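Local coordinates for protein guanidinopropionase (Pseudomonas aeruginosa, PDB 3NIQ) that hydrolyses 3-guanidinopropanoate to beta-alanine and urea as a homohexameric member of the arginase family, with two manganese ions bound in each subunit, at residues A[272-278]-A[309-313]; A[109-113]-A[135-139]; A[22-26]-A[38-42]; A[130-134]-A[171-177]; A[26-32]-A[84-89]. All blocks are in the same frame, centred on the assembly; numbering follows the deposited sequence.

Contact 1: residues A[272-278]-A[309-313]; sequences LRGLDLV and LLAES
Leu309 meets Leu277 and the turn before it with three different carbons. Its CB faces Leu277 CD1 at 3.6 Å, its CD1 lies 3.9 Å from Leu272 CB, and its CD2 reaches Arg273 CB at 3.7 Å, where the two side chains cross at about a right angle. Leucine suits this place because its two methyls spread over Leu272 and Arg273 of the turn while CB meets Leu277. Leu277 fills the other half of the apolar patch: while CD1 lies against Leu309, its CB takes up Leu310 CD2, and it also touches Val237 of strand 235-240. The contact thus lays the long C-terminal helix 294-317 against the entry of strand 277-283, a central strand in the parallel sheet of the arginase fold. A type II turn from Leu272 to Leu275 introduces that strand, and Leu277 N donates to Ser313 OG of the helix (3.2 Å, 154° at the hydrogen). Arg273 works at the outer border. With CG anti to the backbone N (chi1 -169°) and the chain extended to NE, it meets Glu312 side-on: NE binds OE2 at 3.0 Å and NH2 binds OE1 at 2.9 Å, each on the syn side of its oxygen. The guanidinium and carboxylate planes are 39° apart, so this two-point salt bridge is twisted. A water accepts from Gly274 N and donates to Glu312 OE2, giving that oxygen a second donor.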
# COMPACT_ATOMS: atom_id res chain seq x y z
N LEU A 272 27.42 -18.10 14.78
CA LEU A 272 28.47 -18.40 13.81
C LEU A 272 29.79 -17.70 14.14
O LEU A 272 30.78 -17.83 13.41
CB LEU A 272 28.02 -18.04 12.39
CG LEU A 272 26.79 -18.80 11.90
CD1 LEU A 272 26.43 -18.42 10.47
CD2 LEU A 272 27.00 -20.29 11.98
N ARG A 273 29.80 -16.95 15.24
CA ARG A 273 30.98 -16.21 15.63
C ARG A 273 32.17 -17.15 15.86
O ARG A 273 32.01 -18.27 16.37
CB ARG A 273 30.69 -15.43 16.92
CG ARG A 273 31.78 -14.43 17.26
CD ARG A 273 31.60 -13.92 18.67
NE ARG A 273 32.55 -12.85 18.95
CZ ARG A 273 32.47 -12.05 20.01
NH1 ARG A 273 31.49 -12.24 20.88
NH2 ARG A 273 33.36 -11.08 20.19
N GLY A 274 33.35 -16.72 15.43
CA GLY A 274 34.56 -17.54 15.58
C GLY A 274 34.95 -18.40 14.38
O GLY A 274 36.10 -18.79 14.23
N LEU A 275 33.99 -18.69 13.50
CA LEU A 275 34.28 -19.47 12.32
C LEU A 275 35.21 -18.70 11.39
O LEU A 275 35.33 -17.47 11.48
CB LEU A 275 32.98 -19.82 11.58
CG LEU A 275 32.05 -20.77 12.35
CD1 LEU A 275 30.74 -20.98 11.63
CD2 LEU A 275 32.69 -22.10 12.62
N ASP A 276 35.87 -19.42 10.49
CA ASP A 276 36.67 -18.77 9.47
C ASP A 276 35.79 -18.32 8.29
O ASP A 276 35.64 -19.03 7.29
CB ASP A 276 37.84 -19.65 9.02
CG ASP A 276 38.69 -18.98 7.95
OD1 ASP A 276 38.79 -17.74 7.98
OD2 ASP A 276 39.24 -19.68 7.07
N LEU A 277 35.22 -17.13 8.42
CA LEU A 277 34.23 -16.61 7.47
C LEU A 277 34.93 -15.79 6.42
O LEU A 277 35.60 -14.81 6.75
CB LEU A 277 33.17 -15.76 8.19
CG LEU A 277 32.19 -16.45 9.15
CD1 LEU A 277 31.11 -15.49 9.66
CD2 LEU A 277 31.52 -17.65 8.50
N VAL A 278 34.79 -16.19 5.16
CA VAL A 278 35.54 -15.57 4.07
C VAL A 278 34.66 -14.72 3.15
O VAL A 278 35.14 -14.08 2.24
CB VAL A 278 36.29 -16.62 3.23
CG1 VAL A 278 37.11 -17.53 4.14
CG2 VAL A 278 35.32 -17.43 2.37
N LEU A 309 30.73 -10.30 12.19
CA LEU A 309 31.49 -11.55 12.16
C LEU A 309 32.61 -11.54 11.14
O LEU A 309 33.70 -12.04 11.40
CB LEU A 309 30.57 -12.74 11.94
CG LEU A 309 29.40 -12.89 12.90
CD1 LEU A 309 28.67 -14.19 12.63
CD2 LEU A 309 29.88 -12.83 14.36
N LEU A 310 32.35 -10.95 9.97
CA LEU A 310 33.41 -10.83 8.98
C LEU A 310 34.52 -9.88 9.45
O LEU A 310 35.69 -10.12 9.16
CB LEU A 310 32.86 -10.32 7.64
CG LEU A 310 31.89 -11.24 6.91
CD1 LEU A 310 31.20 -10.45 5.78
CD2 LEU A 310 32.67 -12.43 6.31
N ALA A 311 34.15 -8.80 10.12
CA ALA A 311 35.15 -7.92 10.70
C ALA A 311 36.13 -8.72 11.58
O ALA A 311 37.34 -8.53 11.46
CB ALA A 311 34.49 -6.80 11.52
N GLU A 312 35.61 -9.59 12.44
CA GLU A 312 36.47 -10.40 13.31
C GLU A 312 37.38 -11.33 12.50
O GLU A 312 38.55 -11.46 12.82
CB GLU A 312 35.66 -11.21 14.32
CG GLU A 312 35.04 -10.38 15.44
CD GLU A 312 34.71 -11.19 16.67
OE1 GLU A 312 34.92 -10.68 17.78
OE2 GLU A 312 34.19 -12.33 16.54
N SER A 313 36.85 -11.96 11.46
CA SER A 313 37.68 -12.82 10.61
C SER A 313 38.76 -12.01 9.92
O SER A 313 39.92 -12.40 9.92
CB SER A 313 36.85 -13.60 9.58
OG SER A 313 36.08 -14.61 10.21
O HOH W 1 33.89 -14.28 14.55

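Contact 2: residues A[109-113]-A[135-139]; sequences YRQVH and ALGRE
Tyr109 packs against Ala135 through its CB, 3.5 Å from the methyl carbon of the alanine, while its ring turns off toward the sheet, where OH bonds to Ser121. Next, Arg110 brings its backbone N within 3.4 Å of Ala135 CB; so small a side chain allows the two helix backbones to approach, with the CA atoms of Arg110 and Ala135 4.8 Å apart. The extended chain of Arg110 then runs outward and lays its guanidinium flat on that of Arg138, centres 4.1 Å apart and planes at 21°. Arg138 CD sits over the centre of the Arg110 group. Arg110 NH1 and Arg138 NH1, both donors, stand 3.3 Å apart without bonding; the salt bridge from Arg110 NH2 to Glu106 probably eases the like charges. One turn further on, His113 has CG anti to its backbone N (chi1 -176°), which sends the imidazole across the end of the second helix: Leu136 CA lies over one ring face, and Leu136 CD2 comes to 3.8 Å from ND1. Glu139 OE2 stands at the ring edge, 4.1 Å from NE2. Helices 98-114 and 129-136, joined through strand 118-123, pack here as neighbours along the parallel sheet of the arginase alpha/beta fold.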
# COMPACT_ATOMS: atom_id res chain seq x y z
N TYR A 109 34.37 -9.59 -8.79
CA TYR A 109 34.72 -10.28 -7.56
C TYR A 109 36.14 -10.85 -7.57
O TYR A 109 36.74 -10.99 -6.52
CB TYR A 109 33.68 -11.37 -7.20
CG TYR A 109 32.49 -10.74 -6.50
CD1 TYR A 109 32.41 -10.69 -5.10
CD2 TYR A 109 31.47 -10.15 -7.24
CE1 TYR A 109 31.33 -10.08 -4.46
CE2 TYR A 109 30.37 -9.52 -6.58
CZ TYR A 109 30.31 -9.51 -5.21
OH TYR A 109 29.26 -8.90 -4.55
N ARG A 110 36.65 -11.20 -8.75
CA ARG A 110 38.08 -11.60 -8.86
C ARG A 110 39.01 -10.47 -8.40
O ARG A 110 40.04 -10.72 -7.77
CB ARG A 110 38.44 -11.99 -10.29
CG ARG A 110 37.85 -13.33 -10.74
CD ARG A 110 38.66 -13.94 -11.86
NE ARG A 110 38.09 -15.19 -12.37
CZ ARG A 110 38.72 -15.97 -13.25
NH1 ARG A 110 39.94 -15.64 -13.68
NH2 ARG A 110 38.14 -17.09 -13.70
N GLN A 111 38.64 -9.23 -8.72
CA GLN A 111 39.42 -8.06 -8.32
C GLN A 111 39.33 -7.85 -6.82
O GLN A 111 40.33 -7.56 -6.16
CB GLN A 111 38.87 -6.80 -9.00
CG GLN A 111 39.30 -6.62 -10.45
CD GLN A 111 38.49 -5.54 -11.15
OE1 GLN A 111 37.35 -5.25 -10.77
NE2 GLN A 111 39.07 -4.94 -12.18
N VAL A 112 38.11 -7.94 -6.30
CA VAL A 112 37.89 -7.81 -4.87
C VAL A 112 38.75 -8.87 -4.16
O VAL A 112 39.49 -8.56 -3.24
CB VAL A 112 36.38 -7.97 -4.52
CG1 VAL A 112 36.17 -8.07 -3.01
CG2 VAL A 112 35.56 -6.84 -5.11
N HIS A 113 38.65 -10.12 -4.62
CA HIS A 113 39.37 -11.23 -4.00
C HIS A 113 40.91 -11.03 -4.11
O HIS A 113 41.65 -11.23 -3.15
CB HIS A 113 38.97 -12.54 -4.66
CG HIS A 113 39.58 -13.75 -4.02
ND1 HIS A 113 39.35 -14.07 -2.70
CD2 HIS A 113 40.39 -14.71 -4.51
CE1 HIS A 113 40.01 -15.19 -2.40
NE2 HIS A 113 40.65 -15.59 -3.48
N ALA A 135 34.79 -16.54 -8.19
CA ALA A 135 35.97 -15.77 -7.77
C ALA A 135 36.60 -16.29 -6.50
O ALA A 135 37.83 -16.48 -6.44
CB ALA A 135 35.64 -14.27 -7.62
N LEU A 136 35.79 -16.50 -5.46
CA LEU A 136 36.31 -16.80 -4.12
C LEU A 136 36.73 -18.24 -3.94
O LEU A 136 37.47 -18.54 -3.01
CB LEU A 136 35.29 -16.46 -3.00
CG LEU A 136 34.66 -15.07 -2.87
CD1 LEU A 136 34.05 -14.83 -1.46
CD2 LEU A 136 35.62 -13.97 -3.23
N GLY A 137 36.20 -19.13 -4.77
CA GLY A 137 36.47 -20.57 -4.62
C GLY A 137 37.40 -21.08 -5.70
O GLY A 137 37.54 -22.28 -5.89
N ARG A 138 38.04 -20.15 -6.41
CA ARG A 138 38.84 -20.46 -7.60
C ARG A 138 40.11 -21.27 -7.27
O ARG A 138 40.45 -22.21 -7.99
CB ARG A 138 39.17 -19.18 -8.39
CG ARG A 138 39.88 -19.42 -9.74
CD ARG A 138 39.95 -18.17 -10.61
NE ARG A 138 40.74 -17.07 -10.03
CZ ARG A 138 41.81 -16.51 -10.60
NH1 ARG A 138 42.26 -16.93 -11.79
NH2 ARG A 138 42.44 -15.51 -9.99
N GLU A 139 40.80 -20.92 -6.18
CA GLU A 139 41.98 -21.70 -5.75
C GLU A 139 41.65 -22.88 -4.83
O GLU A 139 42.28 -23.94 -4.93
CB GLU A 139 43.00 -20.82 -5.04
CG GLU A 139 43.66 -19.77 -5.90
CD GLU A 139 44.49 -18.83 -5.03
OE1 GLU A 139 45.64 -19.21 -4.69
OE2 GLU A 139 43.98 -17.74 -4.68

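Contact 3: residues A[22-26]-A[38-42]; sequences TFMRL and GLIGV
Leu39 CD1 is the point on which three side chains of 22-26 converge. Phe23 CB and Leu26 CD1 each come to 3.6 Å from it, and Met24 CG lies 3.9 Å away. Met24 and Leu26 both run at about a right angle to Leu39, and the methionine chain is bent at chi2 (-63°); an unbranched, flexible chain can fold in this way to lay its CG against a leucine methyl. Met303 of helix 294-317 adjoins Phe23, Met24 and Leu39 alike, so the apolar cluster continues into the C-terminal helix.

The aromatic contact runs further along the strand. Phe23 CD2 touches Leu39 CB at 3.7 Å, and CE2 reaches Gly41 N at 3.8 Å with that nitrogen near the plane of the ring, at its edge. Gly41 has no side chain to compete for the space beside the phenyl rim.

Polar interactions stay within 22-26 or lead to other parts of the chain. Arg25 N bonds to Thr22 O and Leu26 N to Phe23 O, closing the segment into a compact bend. Asp87 OD2 receives Phe23 N, and Ser65 OG pairs with Met24 N. With the backbone N-H groups from Phe23 to Leu26 bonded in this way, the bend can present carbon alone to Leu39, and its hold on the first strand of the arginase sheet is hydrophobic.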
# COMPACT_ATOMS: atom_id res chain seq x y z
N THR A 22 24.58 5.49 1.39
CA THR A 22 25.48 4.36 1.14
C THR A 22 25.26 3.28 2.20
O THR A 22 24.66 3.54 3.24
CB THR A 22 26.94 4.81 1.27
OG1 THR A 22 27.09 5.49 2.51
CG2 THR A 22 27.33 5.76 0.15
N PHE A 23 25.77 2.06 1.97
CA PHE A 23 25.64 1.02 2.99
C PHE A 23 26.17 1.53 4.32
O PHE A 23 27.30 2.01 4.40
CB PHE A 23 26.40 -0.24 2.59
CG PHE A 23 25.71 -1.05 1.54
CD1 PHE A 23 24.39 -1.50 1.74
CD2 PHE A 23 26.39 -1.40 0.37
CE1 PHE A 23 23.75 -2.27 0.76
CE2 PHE A 23 25.76 -2.19 -0.60
CZ PHE A 23 24.42 -2.60 -0.41
N MET A 24 25.34 1.44 5.37
CA MET A 24 25.70 1.85 6.73
C MET A 24 26.16 3.31 6.79
O MET A 24 26.82 3.70 7.74
CB MET A 24 26.79 0.93 7.31
CG MET A 24 26.57 -0.58 7.08
SD MET A 24 25.09 -1.19 7.88
CE MET A 24 25.13 -2.93 7.38
N ARG A 25 25.82 4.10 5.76
CA ARG A 25 26.28 5.51 5.63
C ARG A 25 27.79 5.65 5.74
O ARG A 25 28.30 6.61 6.31
CB ARG A 25 25.57 6.42 6.65
CG ARG A 25 24.03 6.36 6.57
CD ARG A 25 23.37 7.64 7.06
NE ARG A 25 23.56 7.83 8.49
CZ ARG A 25 23.31 8.97 9.13
NH1 ARG A 25 22.85 10.03 8.47
NH2 ARG A 25 23.52 9.05 10.43
N LEU A 26 28.50 4.68 5.17
CA LEU A 26 29.95 4.70 5.14
C LEU A 26 30.39 5.49 3.92
O LEU A 26 29.56 5.80 3.04
CB LEU A 26 30.49 3.25 5.09
CG LEU A 26 30.38 2.42 6.38
CD1 LEU A 26 30.39 0.93 6.10
CD2 LEU A 26 31.51 2.74 7.37
N GLY A 38 34.51 -5.33 2.07
CA GLY A 38 33.79 -4.53 1.07
C GLY A 38 32.31 -4.82 1.04
O GLY A 38 31.91 -5.98 0.96
N LEU A 39 31.49 -3.77 1.13
CA LEU A 39 30.04 -3.89 1.08
C LEU A 39 29.61 -3.63 -0.34
O LEU A 39 29.84 -2.55 -0.88
CB LEU A 39 29.34 -2.93 2.05
CG LEU A 39 29.90 -2.84 3.48
CD1 LEU A 39 29.00 -1.94 4.37
CD2 LEU A 39 30.10 -4.21 4.13
N ILE A 40 29.04 -4.65 -0.96
CA ILE A 40 28.82 -4.62 -2.40
C ILE A 40 27.39 -4.95 -2.74
O ILE A 40 26.81 -5.91 -2.22
CB ILE A 40 29.74 -5.65 -3.12
CG1 ILE A 40 31.22 -5.39 -2.80
CG2 ILE A 40 29.51 -5.59 -4.65
CD1 ILE A 40 32.09 -6.73 -2.75
N GLY A 41 26.82 -4.19 -3.67
CA GLY A 41 25.52 -4.51 -4.19
C GLY A 41 25.62 -5.31 -5.48
O GLY A 41 26.49 -5.05 -6.31
N VAL A 42 24.74 -6.30 -5.66
CA VAL A 42 24.66 -6.99 -6.94
C VAL A 42 23.22 -6.95 -7.48
O VAL A 42 22.42 -7.88 -7.26
CB VAL A 42 25.15 -8.40 -6.86
CG1 VAL A 42 25.29 -8.95 -8.28
CG2 VAL A 42 26.48 -8.46 -6.10

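Contact 4: residues A[130-134]-A[171-177]; sequences LPIFR and RAIEEGL
Arg134 and Glu175 form a two-point salt bridge between helix 129-136 and the C-terminal end of helix 168-174, two helices packed side by side in the alpha/beta fold of the arginase family. Arg134 grips the carboxylate side-on: NE gives a 2.7 Å bond to OE1 and NH2 a 2.8 Å bond to OE2. The second is the straighter, at 167°, and lies nearly in the guanidinium plane, whereas OE1 is tilted 19° from it and is met on its syn lone pair. Arginine suits the position because one side chain can serve both carboxylate oxygens, and its methylenes add apolar surface, with CG 3.6 Å from Leu177 CD1.

An apolar layer lies next to it. Leu177 CD2 rests on Phe133 O at 3.7 Å. Phe133 CD2, at the ring edge, is 4.0 Å from Ala172 CB. Leu130 CD2 touches Arg171 CB at 3.9 Å. Having CG anti to its backbone N (chi1 179°), Leu130 points its methyls toward helix 168-174, and CD2 also lies over one face of the Arg134 guanidinium, toward its rim.

Beyond this shell, a Schellman motif ends helix 168-174. Gly176, with the positive phi that glycine tolerates readily, turns the chain so that Leu177 folds back onto Arg134. Tyr236 meets Phe133 edge-to-face, and the manganese site is near: the Phe133 side chain is about 7 Å from that of His126, a metal ligand. Two bonds set the motif, Gly176 N to Ile173 O and Leu177 N to Ala172 O, the latter 2.8 Å long.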
# COMPACT_ATOMS: atom_id res chain seq x y z
N LEU A 130 26.67 -17.51 -7.37
CA LEU A 130 27.53 -18.29 -8.27
C LEU A 130 28.79 -17.55 -8.76
O LEU A 130 29.89 -18.03 -8.53
CB LEU A 130 26.74 -18.85 -9.46
CG LEU A 130 27.57 -19.66 -10.48
CD1 LEU A 130 28.29 -20.79 -9.80
CD2 LEU A 130 26.66 -20.18 -11.60
N PRO A 131 28.63 -16.40 -9.46
CA PRO A 131 29.86 -15.71 -9.90
C PRO A 131 30.77 -15.28 -8.75
O PRO A 131 31.99 -15.31 -8.88
CB PRO A 131 29.32 -14.50 -10.69
CG PRO A 131 27.87 -14.35 -10.22
CD PRO A 131 27.42 -15.75 -9.99
N ILE A 132 30.20 -14.93 -7.60
CA ILE A 132 30.98 -14.70 -6.39
C ILE A 132 31.83 -15.94 -6.02
O ILE A 132 33.05 -15.83 -5.80
CB ILE A 132 30.03 -14.31 -5.20
CG1 ILE A 132 29.31 -13.00 -5.51
CG2 ILE A 132 30.83 -14.18 -3.87
CD1 ILE A 132 28.36 -12.45 -4.35
N PHE A 133 31.20 -17.12 -5.98
CA PHE A 133 31.93 -18.35 -5.66
C PHE A 133 32.98 -18.68 -6.73
O PHE A 133 34.04 -19.21 -6.42
CB PHE A 133 30.96 -19.54 -5.50
CG PHE A 133 30.28 -19.61 -4.16
CD1 PHE A 133 30.25 -18.52 -3.31
CD2 PHE A 133 29.68 -20.80 -3.74
CE1 PHE A 133 29.64 -18.59 -2.07
CE2 PHE A 133 29.04 -20.89 -2.49
CZ PHE A 133 29.02 -19.78 -1.66
N ARG A 134 32.68 -18.35 -7.99
CA ARG A 134 33.66 -18.51 -9.07
C ARG A 134 34.93 -17.72 -8.79
O ARG A 134 36.03 -18.20 -9.07
CB ARG A 134 33.06 -18.13 -10.42
CG ARG A 134 32.21 -19.27 -11.00
CD ARG A 134 31.46 -18.84 -12.25
NE ARG A 134 30.67 -19.93 -12.81
CZ ARG A 134 29.97 -19.85 -13.94
NH1 ARG A 134 29.93 -18.71 -14.62
NH2 ARG A 134 29.29 -20.89 -14.38
N ARG A 171 25.59 -25.88 -9.58
CA ARG A 171 26.69 -25.39 -10.41
C ARG A 171 27.97 -25.24 -9.62
O ARG A 171 29.02 -25.67 -10.08
CB ARG A 171 26.35 -24.03 -11.03
CG ARG A 171 25.23 -24.07 -12.02
CD ARG A 171 25.54 -25.00 -13.20
NE ARG A 171 24.25 -25.44 -13.67
CZ ARG A 171 23.71 -26.62 -13.41
NH1 ARG A 171 24.37 -27.55 -12.76
NH2 ARG A 171 22.49 -26.86 -13.84
N ALA A 172 27.88 -24.64 -8.43
CA ALA A 172 29.08 -24.40 -7.60
C ALA A 172 29.79 -25.70 -7.22
O ALA A 172 31.02 -25.75 -7.21
CB ALA A 172 28.71 -23.65 -6.36
N ILE A 173 29.02 -26.72 -6.88
CA ILE A 173 29.55 -28.04 -6.52
C ILE A 173 30.16 -28.73 -7.76
O ILE A 173 31.29 -29.19 -7.71
CB ILE A 173 28.44 -28.90 -5.85
CG1 ILE A 173 28.11 -28.30 -4.48
CG2 ILE A 173 28.88 -30.40 -5.74
CD1 ILE A 173 26.86 -28.85 -3.83
N GLU A 174 29.45 -28.71 -8.89
CA GLU A 174 29.96 -29.28 -10.14
C GLU A 174 31.26 -28.61 -10.56
O GLU A 174 32.19 -29.28 -11.03
CB GLU A 174 28.93 -29.10 -11.26
CG GLU A 174 27.76 -30.02 -11.20
CD GLU A 174 26.72 -29.72 -12.28
OE1 GLU A 174 26.85 -28.70 -12.99
OE2 GLU A 174 25.76 -30.50 -12.42
N GLU A 175 31.34 -27.29 -10.38
CA GLU A 175 32.54 -26.54 -10.74
C GLU A 175 33.67 -26.66 -9.71
O GLU A 175 34.74 -26.12 -9.91
CB GLU A 175 32.20 -25.05 -11.01
CG GLU A 175 31.32 -24.86 -12.26
CD GLU A 175 30.76 -23.46 -12.44
OE1 GLU A 175 31.38 -22.45 -11.99
OE2 GLU A 175 29.68 -23.35 -13.06
N GLY A 176 33.43 -27.38 -8.62
CA GLY A 176 34.48 -27.58 -7.60
C GLY A 176 34.72 -26.37 -6.68
O GLY A 176 35.77 -26.28 -6.03
N LEU A 177 33.75 -25.46 -6.61
CA LEU A 177 33.92 -24.22 -5.85
C LEU A 177 33.39 -24.33 -4.44
O LEU A 177 33.82 -23.61 -3.54
CB LEU A 177 33.19 -23.06 -6.54
CG LEU A 177 33.49 -22.89 -8.04
CD1 LEU A 177 32.39 -22.04 -8.68
CD2 LEU A 177 34.89 -22.26 -8.25

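Contact 5: residues A[26-32]-A[84-89]; sequences LPAFTDP and RVGDLG
The ring of Phe29 leans on the backbone of Gly86, CD2 coming to 3.7 Å from the glycine CA at an oblique angle, while Asp87 N lies at the ring edge, near its plane. Without a side chain on Gly86 the phenyl group can settle directly on the strand. Arg84 NH2 approaches obliquely, 4.3 Å from Phe29 CE1; the guanidinium itself is held by a bond from NE to Ala34 O. Beside the ring the backbones join. Asp87 N donates to Pro27 O (3.1 Å, 166° at the hydrogen), and Phe29 N donates to Asp87 O at 2.7 Å. This is the pattern of a parallel bridge, single and centred on Ala28 and Asp87, and it adds a short length of extended chain to strand 85-90, the outermost on this side of the parallel sheet in the subunit. Proline is tolerable at 27 because only its carbonyl is needed for the pairing. Both oxygens of Asp87 are engaged: OD1 accepts from Gly89 N in an Asx turn, and OD2 meets Arg62 in a salt bridge and accepts from Phe23 N. Ile20 of a neighbouring subunit packs on both Ala28 and Asp87. At the two ends apolar groups complete the contact: Val85 CG1 takes Leu26 CD1 at 3.8 Å, and Leu88 CD2 lies 4.2 Å from Phe29 CB and Leu88 CD1 4.3 Å from Pro32 CB.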
# COMPACT_ATOMS: atom_id res chain seq x y z
N LEU A 26 28.50 4.68 5.17
CA LEU A 26 29.95 4.70 5.14
C LEU A 26 30.39 5.49 3.92
O LEU A 26 29.56 5.80 3.04
CB LEU A 26 30.49 3.25 5.09
CG LEU A 26 30.38 2.42 6.38
CD1 LEU A 26 30.39 0.93 6.10
CD2 LEU A 26 31.51 2.74 7.37
N PRO A 27 31.70 5.83 3.84
CA PRO A 27 32.20 6.41 2.60
C PRO A 27 32.14 5.41 1.45
O PRO A 27 32.18 4.18 1.68
CB PRO A 27 33.67 6.78 2.94
CG PRO A 27 33.71 6.84 4.43
CD PRO A 27 32.77 5.73 4.85
N ALA A 28 32.00 5.94 0.23
CA ALA A 28 32.04 5.12 -0.97
C ALA A 28 33.47 4.94 -1.47
O ALA A 28 34.28 5.88 -1.40
CB ALA A 28 31.18 5.72 -2.05
N PHE A 29 33.78 3.72 -1.93
CA PHE A 29 35.12 3.37 -2.40
C PHE A 29 35.04 2.71 -3.76
O PHE A 29 34.04 2.05 -4.10
CB PHE A 29 35.84 2.42 -1.41
CG PHE A 29 36.20 3.06 -0.10
CD1 PHE A 29 37.47 3.60 0.10
CD2 PHE A 29 35.26 3.12 0.94
CE1 PHE A 29 37.81 4.20 1.30
CE2 PHE A 29 35.58 3.71 2.16
CZ PHE A 29 36.86 4.26 2.35
N THR A 30 36.11 2.88 -4.53
CA THR A 30 36.20 2.28 -5.86
C THR A 30 37.35 1.26 -5.92
O THR A 30 37.41 0.43 -6.81
CB THR A 30 36.39 3.38 -6.93
OG1 THR A 30 36.34 2.78 -8.22
CG2 THR A 30 37.74 4.09 -6.77
N ASP A 31 38.26 1.35 -4.97
CA ASP A 31 39.41 0.48 -4.94
C ASP A 31 39.27 -0.52 -3.81
O ASP A 31 39.34 -0.13 -2.64
CB ASP A 31 40.69 1.30 -4.76
CG ASP A 31 41.94 0.43 -4.69
OD1 ASP A 31 41.81 -0.80 -4.87
OD2 ASP A 31 43.03 0.98 -4.46
N PRO A 32 39.11 -1.82 -4.14
CA PRO A 32 38.97 -2.86 -3.13
C PRO A 32 40.12 -2.88 -2.13
O PRO A 32 39.89 -3.17 -0.95
CB PRO A 32 38.98 -4.17 -3.95
CG PRO A 32 38.85 -3.79 -5.37
CD PRO A 32 39.26 -2.36 -5.51
N ARG A 84 38.81 -1.99 8.30
CA ARG A 84 38.35 -1.00 7.34
C ARG A 84 37.18 -1.53 6.50
O ARG A 84 37.32 -2.52 5.76
CB ARG A 84 39.50 -0.58 6.43
CG ARG A 84 40.71 0.02 7.19
CD ARG A 84 41.88 0.27 6.24
NE ARG A 84 41.42 1.06 5.09
CZ ARG A 84 41.39 2.39 5.03
NH1 ARG A 84 41.83 3.11 6.06
NH2 ARG A 84 40.95 3.00 3.93
N VAL A 85 36.04 -0.86 6.64
CA VAL A 85 34.79 -1.21 5.95
C VAL A 85 34.36 -0.06 5.06
O VAL A 85 34.49 1.12 5.43
CB VAL A 85 33.65 -1.53 6.97
CG1 VAL A 85 32.46 -2.21 6.26
CG2 VAL A 85 34.17 -2.45 8.07
N GLY A 86 33.84 -0.39 3.88
CA GLY A 86 33.40 0.65 2.96
C GLY A 86 32.34 0.17 1.99
O GLY A 86 32.15 -1.04 1.81
N ASP A 87 31.65 1.13 1.37
CA ASP A 87 30.67 0.82 0.32
C ASP A 87 31.43 0.80 -0.99
O ASP A 87 31.88 1.82 -1.50
CB ASP A 87 29.52 1.86 0.30
CG ASP A 87 28.39 1.49 -0.67
OD1 ASP A 87 28.67 0.84 -1.70
OD2 ASP A 87 27.22 1.85 -0.43
N LEU A 88 31.61 -0.40 -1.52
CA LEU A 88 32.35 -0.61 -2.74
C LEU A 88 31.49 -0.43 -3.99
O LEU A 88 31.91 -0.76 -5.08
CB LEU A 88 32.97 -2.02 -2.73
CG LEU A 88 34.47 -2.16 -2.50
CD1 LEU A 88 34.86 -3.62 -2.69
CD2 LEU A 88 35.31 -1.23 -3.45
N GLY A 89 30.28 0.11 -3.83
CA GLY A 89 29.43 0.34 -5.00
C GLY A 89 28.76 -0.96 -5.42
O GLY A 89 28.64 -1.91 -4.61

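Overall arrangement
Contacts 3 and 5 share Leu26 and fasten the segment before the first strand to neighbouring strands 37-42 and 85-90, contact 3 by buried apolar packing, contact 5 by backbone pairing at the sheet border; both lie close to another subunit. Contacts 2 and 4 both use helix 129-136, binding it to helices 98-114 and 168-174; contact 2 is partly exposed and stacks two arginines, whereas contact 4 is more buried, has a salt bridge and lies nearest the manganese ions. Contact 1, also largely buried with a salt bridge at its border, sets the C-terminal helix on strand 277-283 and touches contact 2 through Val278 and Leu136.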